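Long-range contact in lysine cyclodeaminase (PDB 5YU3), which probably converts L-lysine to L-pipecolic acid with loss of ammonia, using bound NAD, as a member of the ornithine cyclodeaminase/mu-crystallin family: residues D21-R26 with E313-A318. Residues are numbered along the deposited sequence; the frame is centred on the assembly and turned at random.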
ATOM      1  N   ASP A  21       0.181  -0.397 -30.696  1.00 14.65           N
ATOM      2  CA  ASP A  21      -1.118  -0.944 -31.084  1.00 16.11           C
ATOM      3  C   ASP A  21      -1.301  -2.349 -30.533  1.00 19.46           C
ATOM      4  O   ASP A  21      -2.336  -2.675 -29.930  1.00 18.07           O
ATOM      5  CB  ASP A  21      -1.265  -0.968 -32.607  1.00 19.07           C
ATOM      6  CG  ASP A  21      -1.511   0.407 -33.209  1.00 21.24           C
ATOM      7  OD1 ASP A  21      -1.641   1.401 -32.466  1.00 17.80           O
ATOM      8  OD2 ASP A  21      -1.549   0.484 -34.461  1.00 22.38           O
ATOM      9  N   GLU A  22      -0.303  -3.207 -30.742  1.00 15.73           N
ATOM     10  CA  GLU A  22      -0.441  -4.585 -30.306  1.00 17.91           C
ATOM     11  C   GLU A  22      -0.471  -4.687 -28.784  1.00 16.18           C
ATOM     12  O   GLU A  22      -1.240  -5.482 -28.223  1.00 18.20           O
ATOM     13  CB  GLU A  22       0.692  -5.432 -30.880  1.00 18.56           C
ATOM     14  CG  GLU A  22       0.807  -6.778 -30.191  1.00 22.63           C
ATOM     15  CD  GLU A  22      -0.305  -7.731 -30.565  1.00 28.90           C
ATOM     16  OE1 GLU A  22      -1.088  -7.408 -31.489  1.00 34.43           O
ATOM     17  OE2 GLU A  22      -0.395  -8.814 -29.937  1.00 33.59           O
ATOM     18  N   LEU A  23       0.344  -3.884 -28.095  1.00 15.18           N
ATOM     19  CA  LEU A  23       0.347  -3.944 -26.635  1.00 13.91           C
ATOM     20  C   LEU A  23      -0.986  -3.460 -26.067  1.00 17.73           C
ATOM     21  O   LEU A  23      -1.508  -4.045 -25.112  1.00 17.33           O
ATOM     22  CB  LEU A  23       1.502  -3.120 -26.071  1.00 14.83           C
ATOM     23  CG  LEU A  23       1.674  -3.171 -24.550  1.00 17.80           C
ATOM     24  CD1 LEU A  23       2.039  -4.579 -24.065  1.00 19.25           C
ATOM     25  CD2 LEU A  23       2.716  -2.146 -24.116  1.00 19.05           C
ATOM     26  N   MET A  24      -1.554  -2.411 -26.656  1.00 13.94           N
ATOM     27  CA  MET A  24      -2.873  -1.955 -26.222  1.00 16.24           C
ATOM     28  C   MET A  24      -3.934  -3.017 -26.499  1.00 16.48           C
ATOM     29  O   MET A  24      -4.788  -3.280 -25.648  1.00 17.06           O
ATOM     30  CB  MET A  24      -3.223  -0.628 -26.900  1.00 14.13           C
ATOM     31  CG  MET A  24      -4.621  -0.079 -26.536  1.00 14.53           C
ATOM     32  SD  MET A  24      -4.815   0.315 -24.772  1.00 16.06           S
ATOM     33  CE  MET A  24      -4.242   1.998 -24.706  1.00 12.38           C
ATOM     34  N   ARG A  25      -3.871  -3.669 -27.668  1.00 15.72           N
ATOM     35  CA  ARG A  25      -4.834  -4.720 -27.982  1.00 16.93           C
ATOM     36  C   ARG A  25      -4.726  -5.889 -27.010  1.00 19.67           C
ATOM     37  O   ARG A  25      -5.751  -6.454 -26.600  1.00 17.63           O
ATOM     38  CB  ARG A  25      -4.646  -5.213 -29.417  1.00 20.00           C
ATOM     39  CG  ARG A  25      -5.252  -4.265 -30.463  1.00 26.10           C
ATOM     40  CD  ARG A  25      -5.422  -4.932 -31.824  1.00 31.37           C
ATOM     41  NE  ARG A  25      -6.021  -4.024 -32.802  1.00 40.67           N
ATOM     42  CZ  ARG A  25      -5.314  -3.259 -33.628  1.00 41.14           C
ATOM     43  NH1 ARG A  25      -3.982  -3.305 -33.594  1.00 35.54           N
ATOM     44  NH2 ARG A  25      -5.931  -2.454 -34.490  1.00 40.67           N
ATOM     45  N   ARG A  26      -3.498  -6.270 -26.630  1.00 17.60           N
ATOM     46  CA  ARG A  26      -3.340  -7.338 -25.645  1.00 18.18           C
ATOM     47  C   ARG A  26      -4.027  -6.978 -24.337  1.00 18.49           C
ATOM     48  O   ARG A  26      -4.695  -7.822 -23.730  1.00 17.92           O
ATOM     49  CB  ARG A  26      -1.862  -7.634 -25.378  1.00 17.99           C
ATOM     50  CG  ARG A  26      -1.139  -8.293 -26.534  1.00 21.81           C
ATOM     51  CD  ARG A  26       0.289  -8.714 -26.138  1.00 23.70           C
ATOM     52  NE  ARG A  26       1.081  -9.055 -27.317  1.00 22.13           N
ATOM     53  CZ  ARG A  26       2.368  -9.380 -27.285  1.00 29.19           C
ATOM     54  NH1 ARG A  26       3.027  -9.402 -26.127  1.00 28.63           N
ATOM     55  NH2 ARG A  26       3.002  -9.677 -28.417  1.00 30.38           N
ATOM     56  N   GLU A 313       0.467  -8.406 -15.707  1.00 15.13           N
ATOM     57  CA  GLU A 313       0.698  -9.747 -16.240  1.00 17.39           C
ATOM     58  C   GLU A 313       1.107  -9.688 -17.706  1.00 18.77           C
ATOM     59  O   GLU A 313       1.971 -10.451 -18.149  1.00 17.45           O
ATOM     60  CB  GLU A 313      -0.552 -10.605 -16.069  1.00 18.50           C
ATOM     61  CG  GLU A 313      -0.348 -12.083 -16.358  1.00 21.14           C
ATOM     62  CD  GLU A 313       0.528 -12.774 -15.322  1.00 32.43           C
ATOM     63  OE1 GLU A 313       0.667 -12.242 -14.197  1.00 29.55           O
ATOM     64  OE2 GLU A 313       1.071 -13.858 -15.636  1.00 35.33           O
ATOM     65  N   VAL A 314       0.495  -8.785 -18.477  1.00 16.78           N
ATOM     66  CA  VAL A 314       0.860  -8.659 -19.886  1.00 16.23           C
ATOM     67  C   VAL A 314       2.312  -8.211 -20.023  1.00 17.65           C
ATOM     68  O   VAL A 314       3.064  -8.737 -20.856  1.00 17.08           O
ATOM     69  CB  VAL A 314      -0.099  -7.694 -20.606  1.00 18.24           C
ATOM     70  CG1 VAL A 314       0.430  -7.390 -22.006  1.00 15.77           C
ATOM     71  CG2 VAL A 314      -1.495  -8.301 -20.665  1.00 19.71           C
ATOM     72  N   PHE A 315       2.727  -7.237 -19.210  1.00 15.08           N
ATOM     73  CA  PHE A 315       4.115  -6.787 -19.232  1.00 16.76           C
ATOM     74  C   PHE A 315       5.072  -7.886 -18.776  1.00 18.54           C
ATOM     75  O   PHE A 315       6.142  -8.066 -19.365  1.00 16.12           O
ATOM     76  CB  PHE A 315       4.285  -5.550 -18.349  1.00 15.51           C
ATOM     77  CG  PHE A 315       3.979  -4.264 -19.053  1.00 16.24           C
ATOM     78  CD1 PHE A 315       4.945  -3.635 -19.821  1.00 18.07           C
ATOM     79  CD2 PHE A 315       2.717  -3.700 -18.976  1.00 17.49           C
ATOM     80  CE1 PHE A 315       4.663  -2.444 -20.477  1.00 15.74           C
ATOM     81  CE2 PHE A 315       2.425  -2.511 -19.636  1.00 18.69           C
ATOM     82  CZ  PHE A 315       3.405  -1.885 -20.391  1.00 20.00           C
ATOM     83  N   LEU A 316       4.729  -8.607 -17.707  1.00 18.14           N
ATOM     84  CA  LEU A 316       5.648  -9.630 -17.207  1.00 16.61           C
ATOM     85  C   LEU A 316       5.788 -10.784 -18.189  1.00 20.86           C
ATOM     86  O   LEU A 316       6.869 -11.378 -18.294  1.00 19.76           O
ATOM     87  CB  LEU A 316       5.177 -10.154 -15.850  1.00 19.65           C
ATOM     88  CG  LEU A 316       5.204  -9.143 -14.708  1.00 18.96           C
ATOM     89  CD1 LEU A 316       4.862  -9.831 -13.394  1.00 23.78           C
ATOM     90  CD2 LEU A 316       6.552  -8.428 -14.629  1.00 20.70           C
ATOM     91  N   GLU A 317       4.711 -11.131 -18.903  1.00 16.72           N
ATOM     92  CA  GLU A 317       4.809 -12.163 -19.931  1.00 18.96           C
ATOM     93  C   GLU A 317       5.790 -11.751 -21.022  1.00 18.73           C
ATOM     94  O   GLU A 317       6.654 -12.540 -21.429  1.00 19.39           O
ATOM     95  CB  GLU A 317       3.429 -12.446 -20.526  1.00 19.43           C
ATOM     96  CG  GLU A 317       2.510 -13.231 -19.598  1.00 23.84           C
ATOM     97  CD  GLU A 317       1.107 -13.375 -20.152  1.00 30.06           C
ATOM     98  OE1 GLU A 317       0.883 -12.954 -21.300  1.00 25.22           O
ATOM     99  OE2 GLU A 317       0.231 -13.897 -19.429  1.00 29.50           O
ATOM    100  N   ALA A 318       5.669 -10.513 -21.509  1.00 18.37           N
ATOM    101  CA  ALA A 318       6.581 -10.033 -22.544  1.00 20.51           C
ATOM    102  C   ALA A 318       8.003  -9.908 -22.011  1.00 22.21           C
ATOM    103  O   ALA A 318       8.965 -10.253 -22.708  1.00 20.63           O
ATOM    104  CB  ALA A 318       6.092  -8.695 -23.103  1.00 19.47           C
TER
HETATM  105  O   HOH W   1       2.543  -9.806 -23.406  1.00 23.18           O
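Helix-helix packing between helices from near the two ends of the chain is exemplified where L23 and R26 of helix 20-39 meet V314, F315 and A318 of helix 305-321. The local axes run 10.9 Å apart at 128°, a separation that leaves the join to side chains. L23 and V314 are the central apolar pair. With its CG anti to the backbone N (chi1 -176°), the forked end of L23 reaches across and divides its two methyls between neighbouring residues: L23 CD1 lies 3.8 Å from V314 CG1, while L23 CD2 approaches F315 CZ at 3.8 Å, meeting the ring obliquely. The L23 and V314 side chains run antiparallel alongside one another, while that of F315 is set roughly perpendicular to L23. The same V314 methyl, CG1, also touches the base of the arginine, 4.1 Å from R26 CB.

The extended R26 chain carries its guanidinium past the apolar contacts. R26 NE donates to E22 OE2 at 3.0 Å in a nearly straight salt bridge (173°), one turn back on the same helix; the carboxylate oxygen lies in the guanidinium plane and uses its anti lone pair. R26 NH1 donates a hydrogen bond to a water 2.8 Å away, which donates one to V314 O, also at 2.8 Å, so the helices share a bridged polar link but no direct hydrogen bond. Together the bonds at NE and NH1 should restrain rotation of the guanidinium, whose edge A318 CB borders.

L120 of helix 115-133 touches both L23 and F315, and helix 8-18 adds V15 against L23 and V11 against F315. Steeply inclined and roughly antiparallel, the two helices pack together with helices 8-18 and 115-133 in the ornithine cyclodeaminase/mu-crystallin fold.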